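Local coordinates for prolyl oligopeptidase (Novosphingobium capsulatum, PDB 1YR2), which probably hydrolyses oligopeptides on the carboxyl side of proline, and to a lesser degree alanine, as a serine peptidase of the S9A family, at residues A436-P439 / A440-K443; R614-V617 / D618-Y622; D628-V631 / L632-S636. One frame throughout, in Å; residues are numbered along the deposited sequence.

How the contacts relate
Contact 1 sits alone in the beta-propeller part of the chain, its centre about 46 Å from that of contact 2 and about 53 Å from that of contact 3, on the opposite side of the molecule's centre. Contacts 2 and 3 share the peptidase part and touch: Y622 N meets D628 OD2 at 2.9 Å, probably a hydrogen bond, and helices 617-620 and 626-633 follow one another. All three are local and partly buried. Contact 1 is a hairpin turn run by polar atoms round one aspartate, with A440, T441 and K443 exposed to solvent. Contacts 2 and 3 are helical, each mixing aromatic packing, buried at Y620 and W629, with arginines nearer the surface.

Contact 1 (A436-P439 / A440-K443); sequences ALDP and ATAK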
loop_
_atom_site.group_PDB
_atom_site.type_symbol
_atom_site.label_atom_id
_atom_site.label_comp_id
_atom_site.label_asym_id
_atom_site.label_seq_id
_atom_site.Cartn_x
_atom_site.Cartn_y
_atom_site.Cartn_z
ATOM N N ALA A 436 -2.364 -9.434 19.078
ATOM C CA ALA A 436 -1.402 -9.998 20.014
ATOM C C ALA A 436 -1.015 -11.348 19.420
ATOM O O ALA A 436 -1.870 -12.058 18.869
ATOM C CB ALA A 436 -2.012 -10.176 21.410
ATOM N N LEU A 437 0.275 -11.644 19.444
ATOM C CA LEU A 437 0.826 -12.888 18.941
ATOM C C LEU A 437 1.496 -13.608 20.088
ATOM O O LEU A 437 2.324 -13.046 20.757
ATOM C CB LEU A 437 1.847 -12.592 17.833
ATOM C CG LEU A 437 2.736 -13.724 17.369
ATOM C CD1 LEU A 437 1.922 -14.776 16.659
ATOM C CD2 LEU A 437 3.859 -13.140 16.487
ATOM N N ASP A 438 1.126 -14.861 20.324
ATOM C CA ASP A 438 1.831 -15.706 21.285
ATOM C C ASP A 438 2.849 -16.481 20.477
ATOM O O ASP A 438 2.506 -17.354 19.697
ATOM C CB ASP A 438 0.859 -16.661 21.964
ATOM C CG ASP A 438 1.546 -17.565 22.987
ATOM O OD1 ASP A 438 2.784 -17.614 23.029
ATOM O OD2 ASP A 438 0.905 -18.271 23.761
ATOM N N PRO A 439 4.111 -16.146 20.606
ATOM C CA PRO A 439 5.108 -16.742 19.719
ATOM C C PRO A 439 5.302 -18.227 19.980
ATOM O O PRO A 439 5.615 -18.904 19.025
ATOM C CB PRO A 439 6.352 -15.863 19.950
ATOM C CG PRO A 439 6.209 -15.347 21.245
ATOM C CD PRO A 439 4.710 -15.196 21.547
ATOM N N ALA A 440 5.019 -18.735 21.180
ATOM C CA ALA A 440 5.176 -20.172 21.480
ATOM C C ALA A 440 4.130 -21.021 20.784
ATOM O O ALA A 440 4.367 -22.176 20.518
ATOM C CB ALA A 440 5.095 -20.404 23.003
ATOM N N THR A 441 2.940 -20.474 20.517
ATOM C CA THR A 441 1.901 -21.234 19.813
ATOM C C THR A 441 1.621 -20.732 18.381
ATOM O O THR A 441 0.879 -21.370 17.642
ATOM C CB THR A 441 0.614 -21.156 20.578
ATOM O OG1 THR A 441 0.211 -19.783 20.660
ATOM C CG2 THR A 441 0.812 -21.565 22.052
ATOM N N ALA A 442 2.170 -19.563 18.033
ATOM C CA ALA A 442 2.007 -18.945 16.728
ATOM C C ALA A 442 0.525 -18.622 16.491
ATOM O O ALA A 442 0.020 -18.757 15.389
ATOM C CB ALA A 442 2.588 -19.857 15.632
ATOM N N LYS A 443 -0.148 -18.149 17.539
ATOM C CA LYS A 443 -1.551 -17.772 17.456
ATOM C C LYS A 443 -1.762 -16.292 17.755
ATOM O O LYS A 443 -1.190 -15.728 18.688
ATOM C CB LYS A 443 -2.361 -18.583 18.455
ATOM C CG LYS A 443 -2.515 -20.091 18.152
ATOM C CD LYS A 443 -3.384 -20.748 19.249
ATOM C CE LYS A 443 -4.036 -22.074 18.800
ATOM N NZ LYS A 443 -3.033 -22.968 18.125
HETATM O O HOH W 1 -1.570 -19.145 22.459
#
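D438 O is gripped by two backbone N-H groups from the turn that follows it. A442 N lies 2.8 Å from D438 O and comes in nearly along the C=O axis, whereas T441 N, at 3.3 Å from the same D438 O, sits above the carbonyl plane. The amide of the same aspartate closes the strand pair: D438 N donates to K443 O at 3.0 Å, with an almost straight N-H...O angle of 171°. Just before it, L437 CA brings a C-H to the same K443 O. The D438 side chain also turns into the loop: CG lies anti to the backbone N (chi1 -180°), beside the carbonyl carbon, and OD1 takes the A440 N-H at 3.1 Å, met from above the carboxylate plane. This side-chain bond to the amide two residues on makes an Asx turn. T441 crosses the aspartate at about a right angle, T441 OG1 standing 3.4 Å from D438 CB. A water bridges the two side chains, donating to D438 OD2 at 2.9 Å and lying 2.6 Å from T441 OG1. P439 packs on F377 and A442 on R375, both of strand 375-382. A442 has positive phi (63°) and, with K443, faces D438: a G1 beta bulge in the hairpin joining strands 433-438 and 443-446, the last two of a four-stranded propeller blade.

Contact 2 (R614-V617 / D618-Y622); sequences RYWV and DDYGY
W616 O and V617 O carry the backbone bonds of this short helical turn: W616 O accepts Y620 N at 3.0 Å, in its carbonyl plane, and D619 N from above that plane, while G621 N reaches V617 O at 2.9 Å. The side chains form two groups. V617 and Y622 cross at about a right angle, with V617 CB over one face of the ring, 3.9 Å from its centroid and toward the rim, a CH-pi contact. V617 CG2 continues along that ring, 3.5 Å from Y622 CE2. R614 arrives at the ring's edge instead: its chain bends at chi2 (51°), bringing NH2 in the ring plane to 3.5 Å from Y622 CD2, with guanidinium and ring 74° apart, so that the ring edge points at a guanidinium face. Salt bridges to D608 and E624 hold that guanidinium. The helix 617-620 stops at G621, whose positive phi (95°) swings the chain out of the spiral and lets Y622 fold back over V617. Replacing Y622 by an alanine would probably leave the V617 methyls without their aromatic cover and the R614 guanidinium without the ring it abuts. In the second group W616 and Y620 lie side by side, pointing the same way, W616 CB 3.7 Å from Y620 CD2. F498 meets both rings, and Y620 OH hydrogen-bonds N576 in the probable nucleophile elbow, which W616 also lies near.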
loop_
_atom_site.group_PDB
_atom_site.type_symbol
_atom_site.label_atom_id
_atom_site.label_comp_id
_atom_site.label_asym_id
_atom_site.label_seq_id
_atom_site.Cartn_x
_atom_site.Cartn_y
_atom_site.Cartn_z
ATOM N N ARG A 614 6.118 9.300 -21.404
ATOM C CA ARG A 614 7.246 8.623 -22.070
ATOM C C ARG A 614 7.912 7.540 -21.199
ATOM O O ARG A 614 8.487 6.560 -21.712
ATOM C CB ARG A 614 8.256 9.647 -22.569
ATOM C CG ARG A 614 9.350 9.075 -23.484
ATOM C CD ARG A 614 8.900 8.218 -24.694
ATOM N NE ARG A 614 10.050 7.669 -25.430
ATOM C CZ ARG A 614 9.998 7.202 -26.673
ATOM N NH1 ARG A 614 8.844 7.192 -27.334
ATOM N NH2 ARG A 614 11.117 6.734 -27.256
ATOM N N TYR A 615 7.802 7.645 -19.886
ATOM C CA TYR A 615 8.337 6.630 -18.977
ATOM C C TYR A 615 7.523 5.316 -19.057
ATOM O O TYR A 615 7.999 4.274 -18.687
ATOM C CB TYR A 615 8.432 7.172 -17.511
ATOM C CG TYR A 615 9.570 8.129 -17.346
ATOM C CD1 TYR A 615 10.865 7.649 -17.288
ATOM C CD2 TYR A 615 9.380 9.510 -17.346
ATOM C CE1 TYR A 615 11.915 8.470 -17.200
ATOM C CE2 TYR A 615 10.458 10.370 -17.249
ATOM C CZ TYR A 615 11.738 9.830 -17.197
ATOM O OH TYR A 615 12.879 10.618 -17.084
ATOM N N TRP A 616 6.321 5.361 -19.582
ATOM C CA TRP A 616 5.484 4.161 -19.622
ATOM C C TRP A 616 5.772 3.213 -20.771
ATOM O O TRP A 616 5.137 2.166 -20.835
ATOM C CB TRP A 616 4.021 4.553 -19.694
ATOM C CG TRP A 616 3.605 5.392 -18.573
ATOM C CD1 TRP A 616 4.149 5.461 -17.329
ATOM C CD2 TRP A 616 2.535 6.311 -18.598
ATOM N NE1 TRP A 616 3.472 6.391 -16.572
ATOM C CE2 TRP A 616 2.472 6.925 -17.331
ATOM C CE3 TRP A 616 1.615 6.697 -19.577
ATOM C CZ2 TRP A 616 1.545 7.902 -17.028
ATOM C CZ3 TRP A 616 0.682 7.702 -19.260
ATOM C CH2 TRP A 616 0.654 8.269 -18.018
ATOM N N VAL A 617 6.676 3.591 -21.679
ATOM C CA VAL A 617 7.081 2.719 -22.768
ATOM C C VAL A 617 7.603 1.385 -22.295
ATOM O O VAL A 617 7.494 0.414 -23.024
ATOM C CB VAL A 617 8.108 3.369 -23.737
ATOM C CG1 VAL A 617 7.515 4.597 -24.456
ATOM C CG2 VAL A 617 9.442 3.675 -23.050
ATOM N N ASP A 618 8.123 1.294 -21.073
ATOM C CA ASP A 618 8.637 0.006 -20.568
ATOM C C ASP A 618 7.556 -1.057 -20.451
ATOM O O ASP A 618 7.823 -2.250 -20.629
ATOM C CB ASP A 618 9.330 0.166 -19.196
ATOM C CG ASP A 618 10.864 0.276 -19.299
ATOM O OD1 ASP A 618 11.489 0.266 -20.408
ATOM O OD2 ASP A 618 11.533 0.491 -18.274
ATOM N N ASP A 619 6.316 -0.647 -20.179
ATOM C CA ASP A 619 5.225 -1.607 -20.215
ATOM C C ASP A 619 4.455 -1.584 -21.521
ATOM O O ASP A 619 3.919 -2.608 -21.932
ATOM C CB ASP A 619 4.204 -1.297 -19.123
ATOM C CG ASP A 619 4.422 -2.138 -17.877
ATOM O OD1 ASP A 619 5.595 -2.269 -17.441
ATOM O OD2 ASP A 619 3.477 -2.722 -17.307
ATOM N N TYR A 620 4.292 -0.410 -22.126
ATOM C CA TYR A 620 3.376 -0.262 -23.279
ATOM C C TYR A 620 3.991 -0.422 -24.665
ATOM O O TYR A 620 3.298 -0.691 -25.646
ATOM C CB TYR A 620 2.717 1.130 -23.196
ATOM C CG TYR A 620 1.790 1.351 -22.017
ATOM C CD1 TYR A 620 1.208 0.290 -21.317
ATOM C CD2 TYR A 620 1.492 2.638 -21.592
ATOM C CE1 TYR A 620 0.298 0.501 -20.234
ATOM C CE2 TYR A 620 0.602 2.870 -20.529
ATOM C CZ TYR A 620 0.005 1.803 -19.868
ATOM O OH TYR A 620 -0.846 2.061 -18.837
ATOM N N GLY A 621 5.283 -0.181 -24.743
ATOM C CA GLY A 621 6.010 -0.191 -25.997
ATOM C C GLY A 621 6.128 1.193 -26.577
ATOM O O GLY A 621 5.729 2.191 -25.932
ATOM N N TYR A 622 6.624 1.251 -27.833
ATOM C CA TYR A 622 7.012 2.508 -28.472
ATOM C C TYR A 622 6.152 2.805 -29.689
ATOM O O TYR A 622 6.216 2.047 -30.671
ATOM C CB TYR A 622 8.462 2.416 -28.926
ATOM C CG TYR A 622 9.430 2.255 -27.798
ATOM C CD1 TYR A 622 9.676 1.014 -27.257
ATOM C CD2 TYR A 622 10.042 3.351 -27.222
ATOM C CE1 TYR A 622 10.545 0.856 -26.186
ATOM C CE2 TYR A 622 10.904 3.209 -26.172
ATOM C CZ TYR A 622 11.174 1.958 -25.656
ATOM O OH TYR A 622 12.008 1.793 -24.549
#

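Contact 3 (D628-V631 / L632-S636); sequences DWRV and LRRYS
W629 and R633, one turn apart, begin a set of local contacts along helix 626-633 of the peptidase part, where i to i+4 neighbours pack as the helix runs out into a loop. Their side chains lie side by side, pointing the same way. W629 has CG anti to the backbone N (chi1 -175°), which lays its indole alongside the next turn, and R633 CB stands over one face of the six-membered ring, 4.0 Å from its centroid, as a CH-pi contact. R633 CG follows, 3.7 Å from W629 CH2. Their backbones are joined by R633 N to W629 O, 2.8 Å long, and L632 N binds D628 O at 3.0 Å. The next backbone bonding is weak: R634 N divides itself between R630 O and V631 O. R634 is extended from CG to NE, and R630 O lies over one face of its guanidinium, 3.4 Å from the plane and toward the rim. V631 O comes 3.4 Å from Y635 CD2, and V631 CG1 grazes the same ring. Further on, L632 O takes both Y635 N and S636 N. R630 leads away from 632-636 to salt bridges with E626 and E55, while W629 packs on F53 and V57. Two of the three arginines play different parts: R633 lends its aliphatic stem to the indole, and R630, whose charge two carboxylates probably balance, ties this helix, through E55, to strand 55-58.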
loop_
_atom_site.group_PDB
_atom_site.type_symbol
_atom_site.label_atom_id
_atom_site.label_comp_id
_atom_site.label_asym_id
_atom_site.label_seq_id
_atom_site.Cartn_x
_atom_site.Cartn_y
_atom_site.Cartn_z
ATOM N N ASP A 628 5.170 -2.250 -32.436
ATOM C CA ASP A 628 4.610 -1.846 -31.126
ATOM C C ASP A 628 3.336 -1.012 -31.356
ATOM O O ASP A 628 2.395 -1.094 -30.596
ATOM C CB ASP A 628 5.576 -0.983 -30.324
ATOM C CG ASP A 628 6.778 -1.745 -29.797
ATOM O OD1 ASP A 628 6.980 -2.889 -30.200
ATOM O OD2 ASP A 628 7.582 -1.236 -28.982
ATOM N N TRP A 629 3.356 -0.185 -32.386
ATOM C CA TRP A 629 2.205 0.610 -32.777
ATOM C C TRP A 629 0.998 -0.295 -33.111
ATOM O O TRP A 629 -0.130 0.006 -32.687
ATOM C CB TRP A 629 2.555 1.562 -33.936
ATOM C CG TRP A 629 1.423 2.498 -34.300
ATOM C CD1 TRP A 629 1.269 3.778 -33.896
ATOM C CD2 TRP A 629 0.317 2.214 -35.156
ATOM N NE1 TRP A 629 0.122 4.311 -34.427
ATOM C CE2 TRP A 629 -0.484 3.370 -35.209
ATOM C CE3 TRP A 629 -0.084 1.096 -35.883
ATOM C CZ2 TRP A 629 -1.658 3.440 -35.959
ATOM C CZ3 TRP A 629 -1.282 1.154 -36.619
ATOM C CH2 TRP A 629 -2.056 2.329 -36.637
ATOM N N ARG A 630 1.213 -1.391 -33.823
ATOM C CA ARG A 630 0.109 -2.258 -34.216
ATOM C C ARG A 630 -0.500 -2.936 -33.000
ATOM O O ARG A 630 -1.725 -3.098 -32.922
ATOM C CB ARG A 630 0.536 -3.321 -35.224
ATOM C CG ARG A 630 0.826 -2.763 -36.601
ATOM C CD ARG A 630 0.996 -3.877 -37.644
ATOM N NE ARG A 630 1.657 -3.358 -38.826
ATOM C CZ ARG A 630 1.107 -2.543 -39.730
ATOM N NH1 ARG A 630 -0.150 -2.139 -39.653
ATOM N NH2 ARG A 630 1.846 -2.145 -40.750
ATOM N N VAL A 631 0.351 -3.318 -32.054
ATOM C CA VAL A 631 -0.131 -3.905 -30.797
ATOM C C VAL A 631 -1.003 -2.857 -30.064
ATOM O O VAL A 631 -2.111 -3.187 -29.593
ATOM C CB VAL A 631 1.057 -4.336 -29.930
ATOM C CG1 VAL A 631 0.681 -4.512 -28.430
ATOM C CG2 VAL A 631 1.654 -5.566 -30.473
ATOM N N LEU A 632 -0.530 -1.610 -29.995
ATOM C CA LEU A 632 -1.243 -0.544 -29.260
ATOM C C LEU A 632 -2.581 -0.195 -29.938
ATOM O O LEU A 632 -3.587 0.045 -29.258
ATOM C CB LEU A 632 -0.400 0.750 -29.116
ATOM C CG LEU A 632 0.813 0.669 -28.182
ATOM C CD1 LEU A 632 1.815 1.736 -28.515
ATOM C CD2 LEU A 632 0.356 0.776 -26.771
ATOM N N ARG A 633 -2.564 -0.165 -31.268
ATOM C CA ARG A 633 -3.755 0.209 -32.052
ATOM C C ARG A 633 -4.887 -0.794 -31.821
ATOM O O ARG A 633 -6.033 -0.445 -31.866
ATOM C CB ARG A 633 -3.398 0.319 -33.554
ATOM C CG ARG A 633 -4.545 0.555 -34.480
ATOM C CD ARG A 633 -5.240 1.811 -34.178
ATOM N NE ARG A 633 -6.383 2.079 -35.056
ATOM C CZ ARG A 633 -7.632 1.708 -34.783
ATOM N NH1 ARG A 633 -7.911 0.971 -33.720
ATOM N NH2 ARG A 633 -8.630 2.049 -35.612
ATOM N N ARG A 634 -4.565 -2.037 -31.539
ATOM C CA ARG A 634 -5.588 -3.059 -31.316
ATOM C C ARG A 634 -6.400 -2.846 -30.048
ATOM O O ARG A 634 -7.504 -3.331 -29.968
ATOM C CB ARG A 634 -4.958 -4.463 -31.260
ATOM C CG ARG A 634 -4.517 -4.960 -32.608
ATOM C CD ARG A 634 -3.515 -6.124 -32.567
ATOM N NE ARG A 634 -2.963 -6.372 -33.910
ATOM C CZ ARG A 634 -1.703 -6.726 -34.201
ATOM N NH1 ARG A 634 -0.772 -6.918 -33.256
ATOM N NH2 ARG A 634 -1.358 -6.854 -35.474
ATOM N N TYR A 635 -5.870 -2.099 -29.086
ATOM C CA TYR A 635 -6.597 -1.875 -27.819
ATOM C C TYR A 635 -6.753 -0.454 -27.307
ATOM O O TYR A 635 -7.485 -0.230 -26.321
ATOM C CB TYR A 635 -6.048 -2.782 -26.727
ATOM C CG TYR A 635 -4.673 -2.436 -26.188
ATOM C CD1 TYR A 635 -4.498 -1.401 -25.287
ATOM C CD2 TYR A 635 -3.552 -3.175 -26.541
ATOM C CE1 TYR A 635 -3.264 -1.106 -24.740
ATOM C CE2 TYR A 635 -2.274 -2.868 -26.013
ATOM C CZ TYR A 635 -2.145 -1.829 -25.111
ATOM O OH TYR A 635 -0.924 -1.487 -24.528
ATOM N N SER A 636 -6.112 0.526 -27.945
ATOM C CA SER A 636 -6.235 1.932 -27.535
ATOM C C SER A 636 -7.706 2.293 -27.374
ATOM O O SER A 636 -8.414 2.303 -28.369
ATOM C CB SER A 636 -5.626 2.812 -28.611
ATOM O OG SER A 636 -5.779 4.189 -28.319
#